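Local coordinates for protein TcpB (Brucella melitensis, PDB 4LQC) that is a bacterial protein with a TIR domain, a flavodoxin-like alpha/beta fold that in relatives mediates association with other TIR domains, at residues 19-24 / 64-69; 120-123 / 129-132. The protein carries 2 engineered substitutions. All blocks are in the same frame, centred on the assembly; numbering follows the deposited sequence.

Interaction 1 of 2, residues 19-24 / 64-69; sequences EAFVQD and IVVLSE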
# COMPACT_ATOMS: atom_id res chain seq x y z
N GLU B 19 -0.65 -1.53 -17.32
CA GLU B 19 -1.69 -0.69 -17.90
C GLU B 19 -2.52 0.02 -16.83
O GLU B 19 -3.49 0.71 -17.14
CB GLU B 19 -2.54 -1.47 -18.91
CG GLU B 19 -1.92 -1.45 -20.31
CD GLU B 19 -2.21 -2.69 -21.14
OE1 GLU B 19 -3.07 -3.51 -20.74
OE2 GLU B 19 -1.56 -2.86 -22.19
N ALA B 20 -2.11 -0.14 -15.57
CA ALA B 20 -2.76 0.58 -14.48
C ALA B 20 -1.87 1.73 -13.99
O ALA B 20 -1.68 2.71 -14.72
CB ALA B 20 -3.10 -0.37 -13.35
N PHE B 21 -1.33 1.61 -12.78
CA PHE B 21 -0.51 2.68 -12.20
C PHE B 21 0.66 3.13 -13.08
O PHE B 21 0.91 4.33 -13.19
CB PHE B 21 0.02 2.32 -10.80
CG PHE B 21 1.00 3.33 -10.24
CD1 PHE B 21 0.56 4.59 -9.85
CD2 PHE B 21 2.36 3.04 -10.14
CE1 PHE B 21 1.46 5.54 -9.35
CE2 PHE B 21 3.26 3.98 -9.64
CZ PHE B 21 2.80 5.24 -9.25
N VAL B 22 1.37 2.19 -13.71
CA VAL B 22 2.52 2.57 -14.53
C VAL B 22 2.10 3.51 -15.69
O VAL B 22 2.74 4.53 -15.92
CB VAL B 22 3.30 1.34 -15.06
CG1 VAL B 22 4.51 1.78 -15.88
CG2 VAL B 22 3.72 0.44 -13.91
N GLN B 23 1.02 3.19 -16.39
CA GLN B 23 0.62 4.06 -17.49
C GLN B 23 0.19 5.44 -16.99
O GLN B 23 0.55 6.46 -17.59
CB GLN B 23 -0.49 3.43 -18.35
CG GLN B 23 -0.54 3.98 -19.77
CD GLN B 23 -1.75 3.51 -20.55
OE1 GLN B 23 -2.73 3.04 -19.96
NE2 GLN B 23 -1.71 3.66 -21.87
N ASP B 24 -0.58 5.46 -15.91
CA ASP B 24 -0.88 6.70 -15.19
C ASP B 24 0.37 7.55 -14.96
O ASP B 24 0.40 8.72 -15.31
CB ASP B 24 -1.47 6.39 -13.82
CG ASP B 24 -2.84 5.72 -13.88
OD1 ASP B 24 -3.45 5.56 -12.80
OD2 ASP B 24 -3.28 5.36 -14.99
N ILE B 64 13.15 4.11 -11.98
CA ILE B 64 11.98 3.92 -11.14
C ILE B 64 11.66 2.44 -11.14
O ILE B 64 11.61 1.80 -12.19
CB ILE B 64 10.76 4.70 -11.69
CG1 ILE B 64 11.07 6.20 -11.79
CG2 ILE B 64 9.56 4.49 -10.79
CD1 ILE B 64 9.95 7.00 -12.44
N VAL B 65 11.47 1.89 -9.96
CA VAL B 65 11.03 0.50 -9.84
C VAL B 65 9.72 0.50 -9.07
O VAL B 65 9.66 0.93 -7.91
CB VAL B 65 12.04 -0.33 -9.07
CG1 VAL B 65 11.69 -1.79 -9.17
CG2 VAL B 65 13.45 -0.08 -9.60
N VAL B 66 8.66 0.04 -9.72
CA VAL B 66 7.36 -0.04 -9.09
C VAL B 66 7.29 -1.29 -8.21
O VAL B 66 7.07 -2.40 -8.70
CB VAL B 66 6.28 -0.08 -10.16
CG1 VAL B 66 4.89 -0.01 -9.52
CG2 VAL B 66 6.49 1.07 -11.11
N LEU B 67 7.47 -1.09 -6.90
CA LEU B 67 7.44 -2.17 -5.92
C LEU B 67 6.03 -2.58 -5.51
O LEU B 67 5.46 -2.00 -4.61
CB LEU B 67 8.18 -1.72 -4.67
CG LEU B 67 9.68 -1.51 -4.82
CD1 LEU B 67 10.28 -1.33 -3.41
CD2 LEU B 67 10.31 -2.69 -5.53
N SER B 68 5.49 -3.59 -6.17
CA SER B 68 4.14 -4.03 -5.90
C SER B 68 4.13 -5.51 -5.66
O SER B 68 5.14 -6.18 -5.83
CB SER B 68 3.23 -3.73 -7.09
OG SER B 68 3.50 -4.61 -8.17
N GLU B 69 2.96 -6.03 -5.29
CA GLU B 69 2.78 -7.46 -5.10
C GLU B 69 3.21 -8.24 -6.35
O GLU B 69 3.91 -9.25 -6.26
CB GLU B 69 1.32 -7.74 -4.74
CG GLU B 69 1.08 -9.09 -4.11
CD GLU B 69 -0.40 -9.43 -4.03
OE1 GLU B 69 -1.23 -8.59 -4.43
OE2 GLU B 69 -0.73 -10.54 -3.56
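V66, on the strand 60-68, sets one methyl against F21 and the other against V22 of the helix 18-31. CG1 meets the edge of the F21 ring, near the ring plane, with 4.0 Å from V66 CG1 to F21 CD2. CG2 goes to the valine instead, V66 CG2 lying 4.0 Å from V22 CG2. The fork follows from the torsion of V66: with CG1 anti to the backbone N (chi1 -173°) and CG2 anti to the carbonyl carbon, the methyls part, and each meets one of two consecutive helix residues. No hydrogen bond crosses the contact, and the backbones stay well apart, at 7.7 Å between V22 CA and V66 CA. This is ordinary helix-on-sheet packing by branched and aromatic side chains, in the buried interior of the TIR domain.

The other side of the helix turn is quite different. E19, A20, Q23 and D24 are exposed and add nothing to the contact, whereas F21, V22 and V66 are all buried. S68, farther along the strand segment, is also buried but is spent on polar work: its OG bonds to D17 and caps the N-terminus of the next helix at the backbone N of F71.

Around this spot, the F21 ring stacks with H100 and V22 also touches H13 and Y38. The strand 60-68 runs between its parallel neighbours 7-14 and 95-100, bonded to both through its backbone, while the helix 18-31 covers one face of the sheet.

Interaction 2 of 2, residues 120-123 / 129-132; sequences LNTS and EIAK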
# COMPACT_ATOMS: atom_id res chain seq x y z
N LEU B 120 9.04 6.62 -2.35
CA LEU B 120 7.72 7.13 -2.66
C LEU B 120 6.71 6.01 -2.42
O LEU B 120 7.05 4.84 -2.48
CB LEU B 120 7.69 7.59 -4.12
CG LEU B 120 8.68 8.70 -4.48
CD1 LEU B 120 9.05 8.65 -5.95
CD2 LEU B 120 8.05 10.03 -4.14
N ASN B 121 5.48 6.39 -2.14
CA ASN B 121 4.44 5.47 -1.71
C ASN B 121 3.12 6.03 -2.25
O ASN B 121 2.76 7.16 -1.94
CB ASN B 121 4.43 5.38 -0.17
CG ASN B 121 3.44 4.34 0.38
OD1 ASN B 121 2.37 4.09 -0.19
ND2 ASN B 121 3.79 3.75 1.53
N THR B 122 2.42 5.25 -3.07
CA THR B 122 1.19 5.72 -3.71
C THR B 122 0.00 5.88 -2.76
O THR B 122 -1.03 6.45 -3.14
CB THR B 122 0.75 4.80 -4.86
OG1 THR B 122 0.58 3.46 -4.36
CG2 THR B 122 1.79 4.82 -5.96
N SER B 123 0.13 5.37 -1.54
CA SER B 123 -0.94 5.51 -0.57
C SER B 123 -0.84 6.85 0.16
O SER B 123 -1.77 7.27 0.85
CB SER B 123 -0.93 4.35 0.42
OG SER B 123 0.12 4.49 1.36
N GLU B 129 1.04 14.05 -7.76
CA GLU B 129 2.01 14.54 -6.77
C GLU B 129 3.35 13.82 -6.92
O GLU B 129 4.42 14.42 -6.76
CB GLU B 129 1.47 14.39 -5.34
CG GLU B 129 0.28 15.31 -5.01
CD GLU B 129 -0.19 15.19 -3.55
OE1 GLU B 129 -0.19 16.21 -2.82
OE2 GLU B 129 -0.59 14.08 -3.12
N ILE B 130 3.29 12.53 -7.24
CA ILE B 130 4.49 11.73 -7.41
C ILE B 130 5.24 12.14 -8.68
O ILE B 130 6.48 12.19 -8.72
CB ILE B 130 4.15 10.23 -7.46
CG1 ILE B 130 3.80 9.74 -6.05
CG2 ILE B 130 5.30 9.42 -8.03
CD1 ILE B 130 3.39 8.29 -5.99
N ALA B 131 4.47 12.44 -9.72
CA ALA B 131 5.03 12.93 -10.97
C ALA B 131 5.84 14.20 -10.72
O ALA B 131 6.99 14.30 -11.15
CB ALA B 131 3.93 13.16 -11.97
N LYS B 132 5.24 15.16 -10.01
CA LYS B 132 5.89 16.43 -9.70
C LYS B 132 7.21 16.23 -8.97
O LYS B 132 8.23 16.82 -9.33
CB LYS B 132 4.96 17.32 -8.85
CG LYS B 132 3.68 17.69 -9.54
CD LYS B 132 2.88 18.76 -8.78
CE LYS B 132 1.65 19.22 -9.60
NZ LYS B 132 0.52 19.78 -8.76
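In the parallel alpha/beta fold of the TIR domain, the short edge strand 120-121 leads through a short connection into the last helix, 127-136, which packs back beside it. I130 is the helix residue that makes this contact. Its CD1 methyl sits 3.8 Å from T122 CG2 and 4.1 Å from T122 CA, so it covers the start of the connection, and the two side chains meet at a slant. Reach is what matters here: CG1 is anti to the carbonyl carbon, and chi2 of 178° extends the chain to carry CD1 out to the threonine. The other branch serves the strand, more loosely, with I130 CG2 at 4.4 Å from L120 CD1. The nearest backbones are L120 and I130, whose CA atoms are 7.4 Å apart. The side-chain packing is apolar, I130 CD1 also sits 4.3 Å from N121 O, and no hydrogen bond crosses the contact. I130 also touches L25 of the helix 18-31, and L120 also touches E133 and L134, farther along helix 127-136.

T122 has two faces. While its methyl meets I130, its OG1 bonds to ND1 of H100, at the end of the neighbouring strand 95-100. The N121 side chain leaves its backbone away from the helix, and its ND2 bonds to S123 OG of the second subunit; S123 OG here bonds to N121 ND2 there, a reciprocal pair across the dimer.

The connection opens with an Asx turn at N121-S123. N121 OD1 takes two donors on the same face of its amide plane. The backbone S123 N lies 2.9 Å from N121 OD1, only modestly tilted from that plane, while S123 OG, 2.8 Å from N121 OD1, stands well above it, 51° out of the plane.

Interactions 1 and 2 follow one another along the chain, 19-24 with 64-69 first and 120-123 with 129-132 later, and their centres lie about 11 Å apart. Both draw on the same five-stranded parallel sheet: interaction 1 uses its central strand 60-68, interaction 2 the edge strand 120-121, with 95-100 between them. F21 CZ, resting 3.5 Å from T122 CG2, joins the two contacts directly; the helices 18-31 and 127-136 meet separately, where I130 touches L25. H100 adds a second tie, stacked on F21 and bonded to T122. The buried core thereby runs on toward the edge where residues 121-123 meet the second subunit.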